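PDB 5LHA: omega transaminase from Pseudomonas sp., which probably catalyses pyridoxal-phosphate-dependent transfer of amino groups between amines and keto acids, as a class-III aminotransferase of fold type I. Local coordinates for residues Gly61-Asn66 with Leu291-Thr296. Numbering follows the deposited sequence.
Sequences GLWNVN and LAKGIT. With PMP (4'-deoxy-4'-aminopyridoxal-5'-phosphate), chain E.
Lys293 reaches from its loop past the carbonyls of Leu62 and Trp63 and the CB of Asn64, a worked example of where the lysine side chain lies in this pyridoxamine form. The chain runs extended to CE and bends at the last torsion (chi4 -74°), which turns NZ to the carbonyl of Leu62. NZ donates to Leu62 O over 2.8 Å, tilted 26° from the carbonyl plane, and is also hydrogen-bonded to Thr330 OG1 of the second subunit. CE stays beside the cofactor, 3.3 Å from PMP N4A, with no covalent link; in this family the equivalent lysine forms the internal aldimine. The ring edge of Trp63 meets the amine end, CD1 lying 3.6 Å from Lys293 NZ. At the root of the chain, Asn64 CB packs 3.5 Å from Lys293 CB, while Asn64 OD1 folds back to accept from Leu62 N (2.7 Å). Gly294 CA points a C-H at Asn64 O, 3.5 Å away; a CB there would collide with Asn66 ND2, whose amide partner OD1 is hydrogen-bonded to Arg272. A methionine in place of Lys293 would probably leave Leu62 O and Thr330 OG1 of the second subunit without this partner. The contact joins the short helix 60-63 and the residues after it to the loop between strands 288-291 and 303-308, with strand 421-426 touching Trp63 through Arg424.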
# COMPACT_ATOMS: atom_id res chain seq x y z
N GLY A 61 18.85 14.61 -29.28
CA GLY A 61 18.04 15.25 -28.27
C GLY A 61 18.03 14.40 -27.02
O GLY A 61 18.91 14.53 -26.16
N LEU A 62 17.04 13.51 -26.92
CA LEU A 62 16.96 12.44 -25.92
C LEU A 62 16.31 11.27 -26.65
O LEU A 62 15.15 10.94 -26.41
CB LEU A 62 16.14 12.86 -24.68
CG LEU A 62 16.91 13.48 -23.51
CD1 LEU A 62 15.94 13.91 -22.42
CD2 LEU A 62 17.97 12.53 -22.96
N TRP A 63 17.11 10.62 -27.51
CA TRP A 63 16.64 9.75 -28.58
C TRP A 63 15.24 10.11 -29.08
O TRP A 63 14.33 9.26 -29.05
CB TRP A 63 16.65 8.26 -28.20
CG TRP A 63 16.77 7.85 -26.75
CD1 TRP A 63 16.22 8.45 -25.65
CD2 TRP A 63 17.47 6.70 -26.25
NE1 TRP A 63 16.55 7.76 -24.51
CE2 TRP A 63 17.31 6.68 -24.85
CE3 TRP A 63 18.21 5.69 -26.86
CZ2 TRP A 63 17.88 5.69 -24.05
CZ3 TRP A 63 18.77 4.71 -26.07
CH2 TRP A 63 18.61 4.72 -24.68
N ASN A 64 15.06 11.34 -29.58
CA ASN A 64 13.74 11.72 -30.07
C ASN A 64 13.76 12.63 -31.29
O ASN A 64 12.76 12.70 -32.02
CB ASN A 64 12.92 12.36 -28.94
CG ASN A 64 13.56 13.62 -28.37
OD1 ASN A 64 14.78 13.75 -28.33
ND2 ASN A 64 12.73 14.53 -27.88
N VAL A 65 14.86 13.32 -31.56
CA VAL A 65 14.91 14.19 -32.74
C VAL A 65 15.32 13.32 -33.92
O VAL A 65 16.41 13.47 -34.48
CB VAL A 65 15.87 15.38 -32.52
CG1 VAL A 65 15.76 16.39 -33.66
CG2 VAL A 65 15.58 16.05 -31.19
N ASN A 66 14.42 12.40 -34.30
CA ASN A 66 14.76 11.29 -35.18
C ASN A 66 14.78 11.67 -36.65
O ASN A 66 15.34 10.94 -37.47
CB ASN A 66 13.80 10.13 -34.95
CG ASN A 66 13.95 9.51 -33.57
OD1 ASN A 66 14.79 9.95 -32.77
ND2 ASN A 66 13.16 8.49 -33.29
N LEU A 291 3.79 5.18 -26.66
CA LEU A 291 4.59 5.95 -27.61
C LEU A 291 4.77 7.40 -27.19
O LEU A 291 3.88 8.02 -26.60
CB LEU A 291 3.98 5.93 -29.01
CG LEU A 291 3.77 4.58 -29.67
CD1 LEU A 291 2.71 4.71 -30.75
CD2 LEU A 291 5.09 4.10 -30.25
N ALA A 292 5.94 7.95 -27.55
CA ALA A 292 6.23 9.36 -27.38
C ALA A 292 7.46 9.73 -28.20
O ALA A 292 7.72 9.11 -29.23
CB ALA A 292 6.45 9.71 -25.90
N LYS A 293 8.22 10.71 -27.72
CA LYS A 293 9.51 11.09 -28.28
C LYS A 293 9.47 11.31 -29.79
O LYS A 293 8.96 12.33 -30.27
CB LYS A 293 10.56 10.02 -27.94
CG LYS A 293 10.99 10.03 -26.48
CD LYS A 293 12.13 9.06 -26.25
CE LYS A 293 12.56 9.06 -24.79
NZ LYS A 293 13.32 10.30 -24.43
N GLY A 294 9.98 10.35 -30.56
CA GLY A 294 10.07 10.50 -32.00
C GLY A 294 8.73 10.67 -32.70
O GLY A 294 8.72 11.07 -33.87
N ILE A 295 7.62 10.40 -32.01
CA ILE A 295 6.30 10.50 -32.63
C ILE A 295 6.08 11.90 -33.21
O ILE A 295 5.45 12.07 -34.26
CB ILE A 295 5.20 10.09 -31.64
CG1 ILE A 295 3.86 9.91 -32.37
CG2 ILE A 295 5.11 11.05 -30.45
CD1 ILE A 295 2.79 9.16 -31.58
N THR A 296 6.61 12.93 -32.54
CA THR A 296 6.66 14.28 -33.07
C THR A 296 8.09 14.72 -33.34
O THR A 296 8.33 15.91 -33.60
CB THR A 296 5.98 15.28 -32.13
OG1 THR A 296 6.54 15.19 -30.82
CG2 THR A 296 4.49 15.02 -32.08
N1 PMP E . 9.62 4.84 -21.10
C2 PMP E . 10.75 4.82 -21.90
C2A PMP E . 11.26 3.53 -22.50
C3 PMP E . 11.61 5.91 -21.85
O3 PMP E . 12.89 5.80 -22.32
C4 PMP E . 11.17 7.11 -21.30
C4A PMP E . 12.08 8.32 -21.32
N4A PMP E . 13.40 7.95 -21.78
C5 PMP E . 9.89 7.19 -20.73
C6 PMP E . 9.13 6.03 -20.64
C5A PMP E . 9.38 8.53 -20.23
O4P PMP E . 9.31 9.47 -21.30
P PMP E . 9.11 11.06 -21.04
O1P PMP E . 10.48 11.63 -20.73
O2P PMP E . 8.59 11.68 -22.32
O3P PMP E . 8.18 11.35 -19.89